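Local coordinates for nonsense-mediated mRNA decay protein 2 (Saccharomyces cerevisiae, PDB 4LUN) that takes part in nonsense-mediated decay of mRNAs carrying premature stop codons, the present chain being its N-terminal MIF4G domain, at residues T38-K43 and S70-T75; R262-C267 and L274-V279. One frame throughout, in Å; residues are numbered along the deposited sequence.

Contact 1 of 2, residues T38-K43 and S70-T75; sequences TGFIKK and SEIIVT
Ile41 carries most of the packing between two nearly parallel helix segments, 38-43 and 70-75, whose axes run 7° apart and approach to 10.5 Å. Its CB is directed at the other helix, and from there the side chain forks. The branch methyl Ile41 CG2, anti to the backbone N, lies 3.7 Å from Glu71 OE2 and 3.9 Å from Thr75 OG1. Ile41 CG1, anti to the carbonyl carbon (chi1 -62°), crosses the Glu71 side chain obliquely, 4.0 Å from Glu71 OE2. At the tip, Ile41 CD1 rests 3.6 Å from Ile72 CG1 and also touches Glu71 CG, so the aliphatic part of the glutamate packs as a hydrocarbon. Helix-on-helix packing of this kind builds the all-helical, HEAT-repeat-like MIF4G domain, here joining helices 34-44 and 69-81. Thr75 OG1 is an oxygen beside a methyl group, but it donates to Glu71 O one turn earlier at 2.8 Å, from above the carbonyl plane, and the same carbonyl also accepts from Thr75 N. Phe40 holds CG anti to its backbone N (chi1 -177°), which brings Phe40 CE2 to 3.9 Å from Ile72 CD1, the two side chains crossing at about a right angle. Leu65 touches both Phe40 and Ile72.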
ATOM      1  N   THR A  38     -10.571 -26.574  13.158  1.00 27.75           N
ATOM      2  CA  THR A  38     -11.629 -25.866  12.449  1.00 23.90           C
ATOM      3  C   THR A  38     -12.099 -24.660  13.260  1.00 29.97           C
ATOM      4  O   THR A  38     -12.542 -23.662  12.693  1.00 31.52           O
ATOM      5  CB  THR A  38     -12.831 -26.777  12.124  1.00 26.32           C
ATOM      6  OG1 THR A  38     -13.310 -27.383  13.327  1.00 25.22           O
ATOM      7  CG2 THR A  38     -12.434 -27.852  11.148  1.00 27.99           C
ATOM      8  N   GLY A  39     -11.997 -24.755  14.582  1.00 23.53           N
ATOM      9  CA  GLY A  39     -12.355 -23.652  15.454  1.00 28.35           C
ATOM     10  C   GLY A  39     -11.395 -22.489  15.251  1.00 30.43           C
ATOM     11  O   GLY A  39     -11.771 -21.322  15.386  1.00 29.47           O
ATOM     12  N   PHE A  40     -10.150 -22.810  14.920  1.00 28.25           N
ATOM     13  CA  PHE A  40      -9.162 -21.777  14.609  1.00 28.62           C
ATOM     14  C   PHE A  40      -9.498 -21.054  13.300  1.00 31.53           C
ATOM     15  O   PHE A  40      -9.443 -19.824  13.233  1.00 30.18           O
ATOM     16  CB  PHE A  40      -7.752 -22.371  14.556  1.00 28.32           C
ATOM     17  CG  PHE A  40      -6.671 -21.346  14.307  1.00 33.25           C
ATOM     18  CD1 PHE A  40      -6.266 -20.490  15.316  1.00 34.48           C
ATOM     19  CD2 PHE A  40      -6.063 -21.245  13.067  1.00 32.02           C
ATOM     20  CE1 PHE A  40      -5.277 -19.547  15.091  1.00 32.47           C
ATOM     21  CE2 PHE A  40      -5.068 -20.304  12.841  1.00 32.47           C
ATOM     22  CZ  PHE A  40      -4.684 -19.456  13.856  1.00 33.07           C
ATOM     23  N   ILE A  41      -9.844 -21.818  12.263  1.00 30.01           N
ATOM     24  CA  ILE A  41     -10.221 -21.242  10.971  1.00 28.97           C
ATOM     25  C   ILE A  41     -11.425 -20.315  11.104  1.00 37.00           C
ATOM     26  O   ILE A  41     -11.456 -19.230  10.512  1.00 33.32           O
ATOM     27  CB  ILE A  41     -10.551 -22.330   9.929  1.00 32.90           C
ATOM     28  CG1 ILE A  41      -9.329 -23.202   9.652  1.00 31.10           C
ATOM     29  CG2 ILE A  41     -11.036 -21.703   8.624  1.00 33.65           C
ATOM     30  CD1 ILE A  41      -8.156 -22.442   9.137  1.00 35.20           C
ATOM     31  N   LYS A  42     -12.416 -20.746  11.879  1.00 32.59           N
ATOM     32  CA  LYS A  42     -13.606 -19.935  12.116  1.00 35.67           C
ATOM     33  C   LYS A  42     -13.266 -18.624  12.805  1.00 34.37           C
ATOM     34  O   LYS A  42     -13.859 -17.587  12.513  1.00 34.67           O
ATOM     35  CB  LYS A  42     -14.636 -20.703  12.949  1.00 36.94           C
ATOM     36  CG  LYS A  42     -15.567 -21.565  12.125  1.00 36.60           C
ATOM     37  CD  LYS A  42     -16.682 -22.139  12.984  1.00 47.10           C
ATOM     38  CE  LYS A  42     -16.356 -23.546  13.449  1.00 44.95           C
ATOM     39  NZ  LYS A  42     -17.348 -24.039  14.452  1.00 46.41           N
ATOM     40  N   LYS A  43     -12.315 -18.672  13.728  1.00 33.14           N
ATOM     41  CA  LYS A  43     -11.875 -17.465  14.413  1.00 37.98           C
ATOM     42  C   LYS A  43     -11.164 -16.509  13.441  1.00 40.25           C
ATOM     43  O   LYS A  43     -11.391 -15.295  13.474  1.00 36.54           O
ATOM     44  CB  LYS A  43     -10.981 -17.818  15.603  1.00 41.22           C
ATOM     45  CG  LYS A  43     -11.148 -16.881  16.791  1.00 48.70           C
ATOM     46  CD  LYS A  43     -10.322 -17.342  17.980  1.00 49.29           C
ATOM     47  CE  LYS A  43     -10.969 -18.523  18.684  1.00 52.16           C
ATOM     48  NZ  LYS A  43      -9.949 -19.370  19.368  1.00 50.46           N
ATOM     49  N   SER A  70      -2.453 -25.193   4.705  1.00 26.80           N
ATOM     50  CA  SER A  70      -2.869 -24.696   3.389  1.00 30.77           C
ATOM     51  C   SER A  70      -4.147 -23.878   3.494  1.00 36.55           C
ATOM     52  O   SER A  70      -4.248 -22.783   2.937  1.00 30.98           O
ATOM     53  CB  SER A  70      -3.089 -25.849   2.412  1.00 36.93           C
ATOM     54  OG  SER A  70      -2.005 -26.756   2.431  1.00 50.77           O
ATOM     55  N   GLU A  71      -5.124 -24.421   4.211  1.00 34.66           N
ATOM     56  CA  GLU A  71      -6.377 -23.722   4.449  1.00 32.58           C
ATOM     57  C   GLU A  71      -6.180 -22.428   5.238  1.00 32.68           C
ATOM     58  O   GLU A  71      -6.869 -21.433   4.993  1.00 34.26           O
ATOM     59  CB  GLU A  71      -7.374 -24.635   5.170  1.00 38.39           C
ATOM     60  CG  GLU A  71      -8.622 -23.925   5.632  1.00 39.58           C
ATOM     61  CD  GLU A  71      -9.743 -24.882   5.952  1.00 44.68           C
ATOM     62  OE1 GLU A  71      -9.479 -26.102   6.019  1.00 46.93           O
ATOM     63  OE2 GLU A  71     -10.888 -24.412   6.126  1.00 49.09           O
ATOM     64  N   ILE A  72      -5.235 -22.436   6.174  1.00 27.80           N
ATOM     65  CA  ILE A  72      -4.940 -21.243   6.965  1.00 25.62           C
ATOM     66  C   ILE A  72      -4.362 -20.153   6.063  1.00 26.02           C
ATOM     67  O   ILE A  72      -4.730 -18.981   6.173  1.00 29.75           O
ATOM     68  CB  ILE A  72      -3.933 -21.543   8.093  1.00 28.45           C
ATOM     69  CG1 ILE A  72      -4.589 -22.378   9.193  1.00 29.90           C
ATOM     70  CG2 ILE A  72      -3.401 -20.252   8.698  1.00 25.28           C
ATOM     71  CD1 ILE A  72      -3.622 -22.821  10.275  1.00 32.92           C
ATOM     72  N   ILE A  73      -3.470 -20.553   5.164  1.00 24.97           N
ATOM     73  CA  ILE A  73      -2.849 -19.627   4.218  1.00 22.95           C
ATOM     74  C   ILE A  73      -3.888 -18.935   3.333  1.00 29.44           C
ATOM     75  O   ILE A  73      -3.891 -17.707   3.215  1.00 28.77           O
ATOM     76  CB  ILE A  73      -1.817 -20.354   3.333  1.00 25.74           C
ATOM     77  CG1 ILE A  73      -0.619 -20.787   4.180  1.00 24.98           C
ATOM     78  CG2 ILE A  73      -1.372 -19.467   2.170  1.00 29.69           C
ATOM     79  CD1 ILE A  73       0.238 -21.832   3.524  1.00 31.83           C
ATOM     80  N   VAL A  74      -4.773 -19.718   2.719  1.00 29.28           N
ATOM     81  CA  VAL A  74      -5.863 -19.155   1.915  1.00 28.88           C
ATOM     82  C   VAL A  74      -6.789 -18.263   2.740  1.00 29.69           C
ATOM     83  O   VAL A  74      -7.133 -17.155   2.323  1.00 32.51           O
ATOM     84  CB  VAL A  74      -6.696 -20.256   1.240  1.00 35.52           C
ATOM     85  CG1 VAL A  74      -7.904 -19.650   0.525  1.00 38.82           C
ATOM     86  CG2 VAL A  74      -5.837 -21.041   0.264  1.00 33.93           C
ATOM     87  N   THR A  75      -7.186 -18.743   3.912  1.00 26.94           N
ATOM     88  CA  THR A  75      -8.066 -17.980   4.791  1.00 26.72           C
ATOM     89  C   THR A  75      -7.454 -16.647   5.205  1.00 31.56           C
ATOM     90  O   THR A  75      -8.101 -15.600   5.110  1.00 29.90           O
ATOM     91  CB  THR A  75      -8.432 -18.782   6.051  1.00 36.84           C
ATOM     92  OG1 THR A  75      -9.113 -19.982   5.667  1.00 37.29           O
ATOM     93  CG2 THR A  75      -9.320 -17.959   6.972  1.00 28.54           C
TER

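Contact 2 of 2, residues R262-C267 and L274-V279; sequences REHQKC and LRDEYV
Segments 262-267 and 274-279 meet where the chain turns back from the long helix 231-271 into helix 277-303, a helical hairpin whose second helix is N-capped by Asp276. The polar part centres on that carboxylate. His264 ND1 donates to Asp276 OD2 at 2.6 Å with a nearly straight N-H...O angle of 168°; the acceptor lies in the imidazole plane and uses its syn lone pair, although ring and carboxylate planes are 50° apart. The other oxygen, Asp276 OD1, does the capping: it accepts from Val279 N at 3.0 Å, and more weakly from Tyr278 N. One carboxylate thus joins the first helix to the start of the second, and its negative charge would probably favour a protonated imidazole.

The ring contacts with Val279, Glu263 and Cys267 are CH-pi and sulfur-aromatic. Val279 CB sits over one face of the His264 ring, 3.6 Å from its centroid, and Glu263 CB covers a Tyr278 face in the same manner at 3.7 Å, while Glu277 CG covers the opposite face. An alanine at His264 would remove both the ND1 donor and the ring face under Val279, and would probably loosen the tie between the helices. Cys267 approaches Tyr278 at the ring edge instead: Cys267 SG, anti to its carbonyl carbon, lies 3.6 Å from Tyr278 CE2.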
ATOM      1  N   ARG A 262     -11.087  31.472 -19.179  1.00 13.60           N
ATOM      2  CA  ARG A 262     -10.996  32.825 -19.718  1.00 15.57           C
ATOM      3  C   ARG A 262     -11.853  32.959 -20.963  1.00 15.42           C
ATOM      4  O   ARG A 262     -12.586  33.933 -21.108  1.00 14.36           O
ATOM      5  CB  ARG A 262      -9.545  33.189 -20.038  1.00 18.74           C
ATOM      6  CG  ARG A 262      -8.707  33.508 -18.811  1.00 24.63           C
ATOM      7  CD  ARG A 262      -7.257  33.746 -19.198  1.00 27.59           C
ATOM      8  NE  ARG A 262      -7.055  35.094 -19.715  1.00 32.26           N
ATOM      9  CZ  ARG A 262      -6.807  36.146 -18.941  1.00 40.90           C
ATOM     10  NH1 ARG A 262      -6.728  35.993 -17.625  1.00 34.01           N
ATOM     11  NH2 ARG A 262      -6.637  37.346 -19.479  1.00 38.00           N
ATOM     12  N   GLU A 263     -11.780  31.974 -21.855  1.00 15.93           N
ATOM     13  CA  GLU A 263     -12.602  32.029 -23.064  1.00 16.52           C
ATOM     14  C   GLU A 263     -14.099  31.972 -22.744  1.00 17.25           C
ATOM     15  O   GLU A 263     -14.881  32.677 -23.377  1.00 17.49           O
ATOM     16  CB  GLU A 263     -12.227  30.919 -24.053  1.00 16.76           C
ATOM     17  CG  GLU A 263     -10.855  31.100 -24.691  1.00 26.21           C
ATOM     18  CD  GLU A 263     -10.652  32.486 -25.298  1.00 26.01           C
ATOM     19  OE1 GLU A 263     -11.543  32.971 -26.027  1.00 30.93           O
ATOM     20  OE2 GLU A 263      -9.594  33.099 -25.039  1.00 36.98           O
ATOM     21  N   HIS A 264     -14.476  31.152 -21.761  1.00 15.15           N
ATOM     22  CA  HIS A 264     -15.871  31.042 -21.324  1.00 13.25           C
ATOM     23  C   HIS A 264     -16.344  32.400 -20.789  1.00 16.08           C
ATOM     24  O   HIS A 264     -17.453  32.876 -21.090  1.00 17.77           O
ATOM     25  CB  HIS A 264     -16.004  29.955 -20.246  1.00 12.46           C
ATOM     26  CG  HIS A 264     -17.261  30.053 -19.438  1.00 15.55           C
ATOM     27  ND1 HIS A 264     -18.513  30.041 -20.014  1.00 17.45           N
ATOM     28  CD2 HIS A 264     -17.461  30.185 -18.106  1.00 22.47           C
ATOM     29  CE1 HIS A 264     -19.430  30.165 -19.070  1.00 22.73           C
ATOM     30  NE2 HIS A 264     -18.818  30.249 -17.902  1.00 21.26           N
ATOM     31  N   GLN A 265     -15.495  33.023 -19.983  1.00 15.25           N
ATOM     32  CA  GLN A 265     -15.872  34.280 -19.364  1.00 13.22           C
ATOM     33  C   GLN A 265     -16.026  35.382 -20.392  1.00 19.65           C
ATOM     34  O   GLN A 265     -16.941  36.186 -20.290  1.00 19.61           O
ATOM     35  CB  GLN A 265     -14.869  34.665 -18.282  1.00 16.35           C
ATOM     36  CG  GLN A 265     -15.029  33.802 -17.038  1.00 19.04           C
ATOM     37  CD  GLN A 265     -13.863  33.945 -16.083  1.00 23.54           C
ATOM     38  OE1 GLN A 265     -12.770  34.366 -16.472  1.00 27.64           O
ATOM     39  NE2 GLN A 265     -14.082  33.569 -14.823  1.00 28.64           N
ATOM     40  N   LYS A 266     -15.127  35.420 -21.372  1.00 16.51           N
ATOM     41  CA  LYS A 266     -15.230  36.396 -22.449  1.00 18.53           C
ATOM     42  C   LYS A 266     -16.499  36.169 -23.255  1.00 20.91           C
ATOM     43  O   LYS A 266     -17.164  37.122 -23.665  1.00 23.46           O
ATOM     44  CB  LYS A 266     -14.015  36.301 -23.364  1.00 19.67           C
ATOM     45  CG  LYS A 266     -12.699  36.711 -22.725  1.00 20.21           C
ATOM     46  CD  LYS A 266     -11.616  36.666 -23.794  1.00 28.50           C
ATOM     47  CE  LYS A 266     -10.248  36.332 -23.248  1.00 39.38           C
ATOM     48  NZ  LYS A 266      -9.283  36.102 -24.371  1.00 45.76           N
ATOM     49  N   CYS A 267     -16.829  34.900 -23.475  1.00 18.15           N
ATOM     50  CA  CYS A 267     -18.041  34.551 -24.214  1.00 19.56           C
ATOM     51  C   CYS A 267     -19.287  35.023 -23.497  1.00 22.53           C
ATOM     52  O   CYS A 267     -20.206  35.565 -24.113  1.00 24.59           O
ATOM     53  CB  CYS A 267     -18.139  33.044 -24.407  1.00 22.55           C
ATOM     54  SG  CYS A 267     -17.191  32.417 -25.788  1.00 29.97           S
ATOM     55  N   LEU A 274     -25.128  31.126 -20.432  1.00 27.57           N
ATOM     56  CA  LEU A 274     -24.494  30.429 -19.317  1.00 27.54           C
ATOM     57  C   LEU A 274     -23.483  29.401 -19.795  1.00 27.76           C
ATOM     58  O   LEU A 274     -22.450  29.200 -19.164  1.00 27.73           O
ATOM     59  CB  LEU A 274     -25.534  29.719 -18.451  1.00 29.75           C
ATOM     60  CG  LEU A 274     -26.575  30.589 -17.763  1.00 31.55           C
ATOM     61  CD1 LEU A 274     -27.404  29.713 -16.831  1.00 31.53           C
ATOM     62  CD2 LEU A 274     -25.910  31.720 -16.997  1.00 38.03           C
ATOM     63  N   ARG A 275     -23.791  28.736 -20.902  1.00 22.91           N
ATOM     64  CA  ARG A 275     -22.960  27.631 -21.369  1.00 20.83           C
ATOM     65  C   ARG A 275     -22.407  27.910 -22.760  1.00 27.15           C
ATOM     66  O   ARG A 275     -23.000  28.639 -23.545  1.00 23.86           O
ATOM     67  CB  ARG A 275     -23.753  26.320 -21.397  1.00 27.46           C
ATOM     68  CG  ARG A 275     -24.322  25.891 -20.052  1.00 25.50           C
ATOM     69  CD  ARG A 275     -23.257  25.735 -18.983  1.00 28.19           C
ATOM     70  NE  ARG A 275     -22.461  24.516 -19.146  1.00 29.54           N
ATOM     71  CZ  ARG A 275     -21.612  24.054 -18.232  1.00 26.34           C
ATOM     72  NH1 ARG A 275     -21.456  24.695 -17.082  1.00 30.56           N
ATOM     73  NH2 ARG A 275     -20.932  22.941 -18.456  1.00 32.06           N
ATOM     74  N   ASP A 276     -21.265  27.299 -23.049  1.00 21.19           N
ATOM     75  CA  ASP A 276     -20.597  27.409 -24.335  1.00 22.68           C
ATOM     76  C   ASP A 276     -19.602  26.257 -24.372  1.00 20.56           C
ATOM     77  O   ASP A 276     -19.451  25.539 -23.381  1.00 18.57           O
ATOM     78  CB  ASP A 276     -19.872  28.753 -24.457  1.00 21.41           C
ATOM     79  CG  ASP A 276     -18.986  29.051 -23.256  1.00 21.25           C
ATOM     80  OD1 ASP A 276     -18.027  28.298 -23.040  1.00 18.60           O
ATOM     81  OD2 ASP A 276     -19.241  30.050 -22.544  1.00 20.98           O
ATOM     82  N   GLU A 277     -18.905  26.089 -25.492  1.00 20.93           N
ATOM     83  CA  GLU A 277     -18.034  24.932 -25.666  1.00 23.76           C
ATOM     84  C   GLU A 277     -16.840  24.944 -24.710  1.00 20.70           C
ATOM     85  O   GLU A 277     -16.280  23.888 -24.398  1.00 21.74           O
ATOM     86  CB  GLU A 277     -17.521  24.879 -27.100  1.00 24.91           C
ATOM     87  CG  GLU A 277     -16.521  25.977 -27.406  1.00 29.49           C
ATOM     88  CD  GLU A 277     -16.262  26.137 -28.883  1.00 28.24           C
ATOM     89  OE1 GLU A 277     -16.865  27.046 -29.487  1.00 34.10           O
ATOM     90  OE2 GLU A 277     -15.453  25.362 -29.432  1.00 33.42           O
ATOM     91  N   TYR A 278     -16.459  26.133 -24.244  1.00 17.64           N
ATOM     92  CA  TYR A 278     -15.275  26.253 -23.391  1.00 16.56           C
ATOM     93  C   TYR A 278     -15.555  25.757 -21.977  1.00 19.66           C
ATOM     94  O   TYR A 278     -14.765  25.011 -21.406  1.00 17.49           O
ATOM     95  CB  TYR A 278     -14.761  27.694 -23.385  1.00 16.12           C
ATOM     96  CG  TYR A 278     -14.497  28.206 -24.781  1.00 15.08           C
ATOM     97  CD1 TYR A 278     -13.457  27.675 -25.538  1.00 20.12           C
ATOM     98  CD2 TYR A 278     -15.309  29.174 -25.355  1.00 21.62           C
ATOM     99  CE1 TYR A 278     -13.218  28.114 -26.819  1.00 26.41           C
ATOM    100  CE2 TYR A 278     -15.072  29.622 -26.645  1.00 21.73           C
ATOM    101  CZ  TYR A 278     -14.028  29.083 -27.365  1.00 25.24           C
ATOM    102  OH  TYR A 278     -13.789  29.527 -28.647  1.00 29.00           O
ATOM    103  N   VAL A 279     -16.699  26.144 -21.415  1.00 18.17           N
ATOM    104  CA  VAL A 279     -17.008  25.683 -20.064  1.00 16.25           C
ATOM    105  C   VAL A 279     -17.360  24.193 -20.040  1.00 19.18           C
ATOM    106  O   VAL A 279     -17.127  23.509 -19.043  1.00 16.59           O
ATOM    107  CB  VAL A 279     -18.075  26.579 -19.358  1.00 19.44           C
ATOM    108  CG1 VAL A 279     -19.424  26.505 -20.073  1.00 19.91           C
ATOM    109  CG2 VAL A 279     -18.199  26.192 -17.886  1.00 20.57           C
TER

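Contacts 1 and 2 lie on opposite sides of the chain's centre, with their own centres 61 Å apart and their nearest atoms about 47 Å apart, so neither touches the other. Along the sequence the first is closed before the second opens. Most of the residues meeting in contact 1 are buried, its centre about 25 Å from the centre of the chain, whereas contact 2 lies at the surface, its centre about 41 Å from the same point. The chemistry also differs. Between 38-43 and 70-75 the contact is largely aliphatic, while 262-267 and 274-279 share a hydrogen bond as well as aromatic packing. The segments of contact 1 are 27 residues apart, those of contact 2 only seven.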